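Local coordinates for cytoplasmic protein (Cryptococcus neoformans var. grubii serotype A, PDB 7LPO) that probably hydrolyses the beta-glucosidic bond of steryl glucosides, as a fungal sterylglucosidase of glycoside hydrolase family 5, at residues A196-W199 / G200-Y203; T204-A207 / N208-W212; E343-K347 / R348-K352. All blocks are in the same frame, centred on the assembly; numbering follows the deposited sequence.

Contact 1: residues A196-W199 / G200-Y203; sequences AMIW and GTNY
Ile198 O is met by Thr201 N at 3.0 Å and Trp199 O by Asn202 N at 3.2 Å, the i to i+3 bonds of the 3-10 segment 198-203. Ile198 O takes a second bond in its carbonyl plane, from Thr201 OG1 at 2.8 Å. In Thr201, chi1 69° places OG1 between the backbone N and the carbonyl carbon, within reach of Ile198 O. Asn202 adds a weak bond from ND2 to Trp199 O, while its OD1 takes the amide of Tyr178. A like chi1, 69°, turns the Trp199 ring forward over Gly200, whose CA lies over one face, a CH-pi contact 3.9 Å from the centroid of the six-membered ring. A water stands 3.2 Å above the ring plane, near the rim, unusually close to Met197 O, and accepts weakly from Gly200 N. Tyr203 CE2 touches Trp199 CZ3 loosely, and Tyr203 OH accepts from the amide of Val146. The Met197 side chain is about 4 Å from a bound Tris, probably from the crystallisation liquor, so this end may border a pocket. The turn leads into helix 206-221, where Asn208 packs on Asn202 and Tyr203. Met197 rests on helix 456-461, and Trp585 meets the Trp199 ring edge-to-face.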
loop_
_atom_site.group_PDB
_atom_site.type_symbol
_atom_site.label_atom_id
_atom_site.label_comp_id
_atom_site.label_asym_id
_atom_site.label_seq_id
_atom_site.Cartn_x
_atom_site.Cartn_y
_atom_site.Cartn_z
ATOM N N ALA A 196 -16.141 5.716 -9.140
ATOM C CA ALA A 196 -14.928 6.028 -8.397
ATOM C C ALA A 196 -14.777 5.150 -7.164
ATOM O O ALA A 196 -15.662 5.102 -6.302
ATOM C CB ALA A 196 -14.946 7.500 -7.982
ATOM N N MET A 197 -13.635 4.471 -7.080
ATOM C CA MET A 197 -13.211 3.745 -5.887
ATOM C C MET A 197 -14.150 2.603 -5.532
ATOM O O MET A 197 -14.114 2.094 -4.404
ATOM C CB MET A 197 -13.086 4.691 -4.692
ATOM C CG MET A 197 -11.961 5.726 -4.796
ATOM S SD MET A 197 -10.417 5.112 -5.515
ATOM C CE MET A 197 -9.496 4.682 -4.088
ATOM N N ILE A 198 -15.011 2.181 -6.460
ATOM C CA ILE A 198 -15.893 1.073 -6.134
ATOM C C ILE A 198 -15.115 -0.233 -6.054
ATOM O O ILE A 198 -15.595 -1.199 -5.452
ATOM C CB ILE A 198 -17.048 0.975 -7.146
ATOM C CG1 ILE A 198 -18.186 0.135 -6.555
ATOM C CG2 ILE A 198 -16.579 0.390 -8.444
ATOM C CD1 ILE A 198 -19.476 0.195 -7.369
ATOM N N TRP A 199 -13.906 -0.282 -6.621
ATOM C CA TRP A 199 -13.143 -1.526 -6.614
ATOM C C TRP A 199 -12.964 -2.044 -5.197
ATOM O O TRP A 199 -12.873 -3.265 -4.982
ATOM C CB TRP A 199 -11.783 -1.318 -7.293
ATOM C CG TRP A 199 -10.846 -0.440 -6.518
ATOM C CD1 TRP A 199 -10.622 0.895 -6.710
ATOM C CD2 TRP A 199 -10.005 -0.835 -5.433
ATOM N NE1 TRP A 199 -9.695 1.357 -5.798
ATOM C CE2 TRP A 199 -9.304 0.312 -5.005
ATOM C CE3 TRP A 199 -9.774 -2.051 -4.778
ATOM C CZ2 TRP A 199 -8.408 0.282 -3.951
ATOM C CZ3 TRP A 199 -8.872 -2.077 -3.732
ATOM C CH2 TRP A 199 -8.201 -0.917 -3.332
ATOM N N GLY A 200 -12.927 -1.137 -4.217
ATOM C CA GLY A 200 -12.659 -1.525 -2.845
ATOM C C GLY A 200 -13.794 -2.293 -2.196
ATOM O O GLY A 200 -13.559 -3.066 -1.258
ATOM N N THR A 201 -15.025 -2.103 -2.675
ATOM C CA THR A 201 -16.166 -2.853 -2.151
ATOM C C THR A 201 -16.096 -4.343 -2.479
ATOM O O THR A 201 -16.871 -5.131 -1.916
ATOM C CB THR A 201 -17.494 -2.284 -2.689
ATOM O OG1 THR A 201 -17.627 -2.542 -4.097
ATOM C CG2 THR A 201 -17.577 -0.783 -2.435
ATOM N N ASN A 202 -15.201 -4.749 -3.381
ATOM C CA ASN A 202 -15.050 -6.172 -3.655
ATOM C C ASN A 202 -14.689 -6.941 -2.393
ATOM O O ASN A 202 -15.056 -8.108 -2.263
ATOM C CB ASN A 202 -14.015 -6.379 -4.761
ATOM C CG ASN A 202 -14.610 -6.145 -6.155
ATOM O OD1 ASN A 202 -15.645 -6.701 -6.499
ATOM N ND2 ASN A 202 -13.973 -5.307 -6.938
ATOM N N TYR A 203 -14.035 -6.294 -1.425
ATOM C CA TYR A 203 -13.724 -6.979 -0.168
ATOM C C TYR A 203 -14.977 -7.468 0.550
ATOM O O TYR A 203 -14.900 -8.413 1.344
ATOM C CB TYR A 203 -12.940 -6.070 0.788
ATOM C CG TYR A 203 -11.477 -5.900 0.449
ATOM C CD1 TYR A 203 -10.596 -6.987 0.465
ATOM C CD2 TYR A 203 -10.971 -4.653 0.128
ATOM C CE1 TYR A 203 -9.252 -6.831 0.153
ATOM C CE2 TYR A 203 -9.634 -4.481 -0.178
ATOM C CZ TYR A 203 -8.777 -5.571 -0.179
ATOM O OH TYR A 203 -7.446 -5.378 -0.503
HETATM O O HOH W 1 -11.796 1.809 -3.436
#

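Contact 2: residues T204-A207 / N208-W212; sequences THLA and NQTIW
Thr204 and Gln209 meet beside the start of helix 206-221. The Gln209 amide nitrogen NE2 comes to 3.3 Å from Thr204 O, but the angle is too poor for a hydrogen bond. His205 follows as the N-cap residue. Its carbonyl oxygen accepts from Gln209 N at 2.9 Å, the first i to i+4 bond of the helix across this contact. Gln209 CG is anti to its own carbonyl carbon (chi1 -79°), which lays the side chain back alongside the cap, with CG 3.2 Å from His205 O. The His205 ring has its partners outside the helix: ND1 is bonded to Thr201 O, as is Thr204 OG1, and the ring meets that of Tyr178 with the planes at about 60°. The two bonds to Thr201 O tie the N-terminal end of the helix to the 3-10 turn before it.

Leu206 O accepts twice from Thr210. The amide N reaches it at 2.9 Å and the hydroxyl OG1 at 3.0 Å, from opposite faces of the carbonyl plane. The two side chains run side by side, with Leu206 CD1 3.5 Å from Thr210 OG1. At Ala207 the carbonyl oxygen receives Ile211 N at 2.8 Å, and Ile211 CG1 packs close against the same oxygen. From the next residue, Asn208, OD1 accepts from Trp212 NE1 at 2.8 Å, one turn along, while Asn208 ND2 is bonded to Val146 O and Thr210 OG1 to Trp368 NE1.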
loop_
_atom_site.group_PDB
_atom_site.type_symbol
_atom_site.label_atom_id
_atom_site.label_comp_id
_atom_site.label_asym_id
_atom_site.label_seq_id
_atom_site.Cartn_x
_atom_site.Cartn_y
_atom_site.Cartn_z
ATOM N N THR A 204 -16.124 -6.847 0.292
ATOM C CA THR A 204 -17.378 -7.213 0.938
ATOM C C THR A 204 -18.393 -7.738 -0.071
ATOM O O THR A 204 -19.601 -7.633 0.146
ATOM C CB THR A 204 -17.959 -6.030 1.722
ATOM O OG1 THR A 204 -18.138 -4.893 0.873
ATOM C CG2 THR A 204 -17.023 -5.630 2.870
ATOM N N HIS A 205 -17.918 -8.309 -1.172
ATOM C CA HIS A 205 -18.746 -9.130 -2.040
ATOM C C HIS A 205 -18.292 -10.583 -1.940
ATOM O O HIS A 205 -17.245 -10.897 -1.369
ATOM C CB HIS A 205 -18.685 -8.636 -3.482
ATOM C CG HIS A 205 -19.515 -7.418 -3.742
ATOM N ND1 HIS A 205 -19.247 -6.203 -3.158
ATOM C CD2 HIS A 205 -20.595 -7.220 -4.536
ATOM C CE1 HIS A 205 -20.115 -5.303 -3.584
ATOM N NE2 HIS A 205 -20.944 -5.895 -4.422
ATOM N N LEU A 206 -19.078 -11.467 -2.551
ATOM C CA LEU A 206 -19.046 -12.885 -2.191
ATOM C C LEU A 206 -17.703 -13.547 -2.496
ATOM O O LEU A 206 -17.239 -14.404 -1.733
ATOM C CB LEU A 206 -20.179 -13.614 -2.914
ATOM C CG LEU A 206 -20.216 -15.139 -2.766
ATOM C CD1 LEU A 206 -20.289 -15.498 -1.299
ATOM C CD2 LEU A 206 -21.387 -15.769 -3.521
ATOM N N ALA A 207 -17.067 -13.194 -3.609
ATOM C CA ALA A 207 -15.834 -13.891 -3.962
ATOM C C ALA A 207 -14.744 -13.619 -2.931
ATOM O O ALA A 207 -14.130 -14.551 -2.395
ATOM C CB ALA A 207 -15.375 -13.486 -5.363
ATOM N N ASN A 208 -14.466 -12.341 -2.666
ATOM C CA ASN A 208 -13.481 -11.999 -1.647
ATOM C C ASN A 208 -13.913 -12.503 -0.274
ATOM O O ASN A 208 -13.072 -12.907 0.540
ATOM C CB ASN A 208 -13.270 -10.485 -1.594
ATOM C CG ASN A 208 -12.146 -10.017 -2.491
ATOM O OD1 ASN A 208 -11.041 -9.747 -2.024
ATOM N ND2 ASN A 208 -12.427 -9.907 -3.793
ATOM N N GLN A 209 -15.217 -12.429 0.025
ATOM C CA GLN A 209 -15.689 -12.871 1.334
ATOM C C GLN A 209 -15.396 -14.351 1.532
ATOM O O GLN A 209 -15.049 -14.786 2.634
ATOM C CB GLN A 209 -17.188 -12.594 1.481
ATOM C CG GLN A 209 -17.516 -11.155 1.808
ATOM C CD GLN A 209 -18.987 -10.833 1.633
ATOM O OE1 GLN A 209 -19.655 -11.345 0.725
ATOM N NE2 GLN A 209 -19.504 -9.977 2.505
ATOM N N THR A 210 -15.505 -15.136 0.465
ATOM C CA THR A 210 -15.195 -16.556 0.553
ATOM C C THR A 210 -13.693 -16.779 0.578
ATOM O O THR A 210 -13.172 -17.462 1.468
ATOM C CB THR A 210 -15.823 -17.305 -0.623
ATOM O OG1 THR A 210 -17.242 -17.159 -0.565
ATOM C CG2 THR A 210 -15.461 -18.787 -0.583
ATOM N N ILE A 211 -12.984 -16.189 -0.385
ATOM C CA ILE A 211 -11.589 -16.544 -0.607
ATOM C C ILE A 211 -10.742 -16.158 0.592
ATOM O O ILE A 211 -9.867 -16.921 1.014
ATOM C CB ILE A 211 -11.074 -15.892 -1.903
ATOM C CG1 ILE A 211 -11.724 -16.555 -3.114
ATOM C CG2 ILE A 211 -9.556 -16.017 -1.999
ATOM C CD1 ILE A 211 -11.584 -15.759 -4.409
ATOM N N TRP A 212 -10.980 -14.967 1.154
ATOM C CA TRP A 212 -10.205 -14.534 2.308
ATOM C C TRP A 212 -10.516 -15.369 3.544
ATOM O O TRP A 212 -9.628 -15.590 4.371
ATOM C CB TRP A 212 -10.464 -13.054 2.579
ATOM C CG TRP A 212 -9.770 -12.142 1.635
ATOM C CD1 TRP A 212 -10.352 -11.317 0.727
ATOM C CD2 TRP A 212 -8.352 -11.965 1.495
ATOM N NE1 TRP A 212 -9.385 -10.625 0.033
ATOM C CE2 TRP A 212 -8.150 -11.008 0.483
ATOM C CE3 TRP A 212 -7.235 -12.523 2.129
ATOM C CZ2 TRP A 212 -6.880 -10.585 0.092
ATOM C CZ3 TRP A 212 -5.976 -12.101 1.744
ATOM C CH2 TRP A 212 -5.808 -11.142 0.730
#

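Contact 3: residues E343-K347 / R348-K352; sequences EDDVK and RGSGK
Asp345 grips Ser350 with both carboxylate oxygens. Ser350 OG donates to Asp345 OD2 at 2.7 Å, on the syn side of the carboxylate but 26° out of its plane. Ser350 N donates to Asp345 OD1 at 2.9 Å, nearly straight but from well above the carboxylate plane. The carboxylate reaches the serine because Asp345 CG lies anti to the backbone N, beside the carbonyl carbon (chi1 -164°). Arg357 forms a salt bridge to Asp345 OD1, which would probably favour the charged form of this buried acid.

The backbone of Asp345 is used as well. Asp345 O accepts from Gly349 N at 2.8 Å and from Gly351 N at 3.1 Å, which approach from opposite faces of its plane. These bonds mark the junction of two short helices: 342-348 ends, Gly349 leaves helical geometry, and 350-353 begins with Gly349 as its N-cap. The last turn of the first helix is thus bonded directly to the first turn of the second. One residue earlier, Arg348 N bonds to Asp344 O at 2.7 Å.

On another side of this helix, Asp344 and Arg348 lie side by side and point the same way. Their salt bridge is long, with Asp344 OD2 3.6 Å from Arg348 NH2, and the carboxylate and guanidinium planes are 55° apart. The arginine has further partners in Asp167, by a salt bridge, and in the hydroxyl of Tyr162. Packing at the junction is close. Gly351 CA makes a CA-H...O contact of 3.1 Å with Val346 O, and Lys352 CB rests 3.6 Å from Lys347 O.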
loop_
_atom_site.group_PDB
_atom_site.type_symbol
_atom_site.label_atom_id
_atom_site.label_comp_id
_atom_site.label_asym_id
_atom_site.label_seq_id
_atom_site.Cartn_x
_atom_site.Cartn_y
_atom_site.Cartn_z
ATOM N N GLU A 343 -17.880 -31.018 -13.538
ATOM C CA GLU A 343 -17.360 -31.196 -14.887
ATOM C C GLU A 343 -16.408 -30.069 -15.239
ATOM O O GLU A 343 -15.355 -30.301 -15.847
ATOM C CB GLU A 343 -18.515 -31.277 -15.881
ATOM C CG GLU A 343 -19.232 -32.616 -15.823
ATOM C CD GLU A 343 -20.705 -32.517 -16.156
ATOM O OE1 GLU A 343 -21.503 -33.247 -15.524
ATOM O OE2 GLU A 343 -21.061 -31.721 -17.055
ATOM N N ASP A 344 -16.741 -28.842 -14.827
ATOM C CA ASP A 344 -15.831 -27.732 -15.070
ATOM C C ASP A 344 -14.593 -27.820 -14.187
ATOM O O ASP A 344 -13.511 -27.402 -14.605
ATOM C CB ASP A 344 -16.559 -26.407 -14.876
ATOM C CG ASP A 344 -17.521 -26.118 -16.013
ATOM O OD1 ASP A 344 -17.189 -26.487 -17.165
ATOM O OD2 ASP A 344 -18.607 -25.548 -15.757
ATOM N N ASP A 345 -14.706 -28.398 -12.993
ATOM C CA ASP A 345 -13.508 -28.597 -12.185
ATOM C C ASP A 345 -12.565 -29.586 -12.859
ATOM O O ASP A 345 -11.350 -29.359 -12.924
ATOM C CB ASP A 345 -13.870 -29.083 -10.787
ATOM C CG ASP A 345 -12.708 -28.939 -9.804
ATOM O OD1 ASP A 345 -12.013 -27.891 -9.868
ATOM O OD2 ASP A 345 -12.481 -29.866 -8.989
ATOM N N VAL A 346 -13.108 -30.696 -13.362
ATOM C CA VAL A 346 -12.280 -31.660 -14.076
ATOM C C VAL A 346 -11.615 -30.994 -15.265
ATOM O O VAL A 346 -10.427 -31.202 -15.525
ATOM C CB VAL A 346 -13.121 -32.871 -14.521
ATOM C CG1 VAL A 346 -12.268 -33.808 -15.361
ATOM C CG2 VAL A 346 -13.714 -33.575 -13.326
ATOM N N LYS A 347 -12.368 -30.175 -15.997
ATOM C CA LYS A 347 -11.892 -29.638 -17.264
ATOM C C LYS A 347 -10.961 -28.452 -17.069
ATOM O O LYS A 347 -9.933 -28.352 -17.754
ATOM C CB LYS A 347 -13.089 -29.226 -18.124
ATOM C CG LYS A 347 -12.741 -28.843 -19.549
ATOM C CD LYS A 347 -13.982 -28.340 -20.308
ATOM C CE LYS A 347 -15.050 -29.442 -20.448
ATOM N NZ LYS A 347 -15.983 -29.231 -21.606
ATOM N N ARG A 348 -11.311 -27.548 -16.147
ATOM C CA ARG A 348 -10.635 -26.272 -15.989
ATOM C C ARG A 348 -10.038 -26.048 -14.606
ATOM O O ARG A 348 -9.301 -25.076 -14.423
ATOM C CB ARG A 348 -11.616 -25.124 -16.257
ATOM C CG ARG A 348 -12.072 -24.957 -17.679
ATOM C CD ARG A 348 -12.774 -23.601 -17.825
ATOM N NE ARG A 348 -14.200 -23.695 -17.536
ATOM C CZ ARG A 348 -14.874 -22.892 -16.716
ATOM N NH1 ARG A 348 -14.267 -21.906 -16.065
ATOM N NH2 ARG A 348 -16.174 -23.081 -16.542
ATOM N N GLY A 349 -10.371 -26.874 -13.624
ATOM C CA GLY A 349 -9.922 -26.658 -12.267
ATOM C C GLY A 349 -8.919 -27.689 -11.815
ATOM O O GLY A 349 -7.806 -27.753 -12.340
ATOM N N SER A 350 -9.303 -28.492 -10.824
ATOM C CA SER A 350 -8.446 -29.567 -10.340
ATOM C C SER A 350 -7.792 -30.343 -11.478
ATOM O O SER A 350 -6.587 -30.609 -11.455
ATOM C CB SER A 350 -9.264 -30.525 -9.474
ATOM O OG SER A 350 -9.888 -29.856 -8.393
ATOM N N GLY A 351 -8.579 -30.721 -12.484
ATOM C CA GLY A 351 -8.061 -31.596 -13.516
ATOM C C GLY A 351 -7.009 -30.944 -14.383
ATOM O O GLY A 351 -6.105 -31.623 -14.878
ATOM N N LYS A 352 -7.114 -29.635 -14.593
ATOM C CA LYS A 352 -6.192 -28.917 -15.456
ATOM C C LYS A 352 -4.932 -28.485 -14.715
ATOM O O LYS A 352 -3.817 -28.727 -15.193
ATOM C CB LYS A 352 -6.889 -27.696 -16.048
ATOM C CG LYS A 352 -5.942 -26.632 -16.570
ATOM C CD LYS A 352 -6.690 -25.597 -17.414
ATOM C CE LYS A 352 -5.813 -24.401 -17.718
ATOM N NZ LYS A 352 -6.612 -23.260 -18.248
#

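Overall arrangement
Contacts 1 and 2 follow one another along the chain, with centres 12 Å apart. The 3-10 turn of contact 1 runs into the helix of contact 2, and the two touch directly. Asn208 CB packs 3.0 Å from Asn202 O, and Tyr203 CE1 lies 3.8 Å from Trp212 NE1. Contact 1 lies beside a bound Tris: the Met197 side chain is about 4 Å from it. The Tris probably comes from the crystallisation liquor, but may mark a pocket. Contact 3 stands apart, its centre about 34 Å from the centre of the chain, and comes later in the sequence. Its nearest atoms are about 13 Å from those of contact 2 and about 18 Å from those of contact 1.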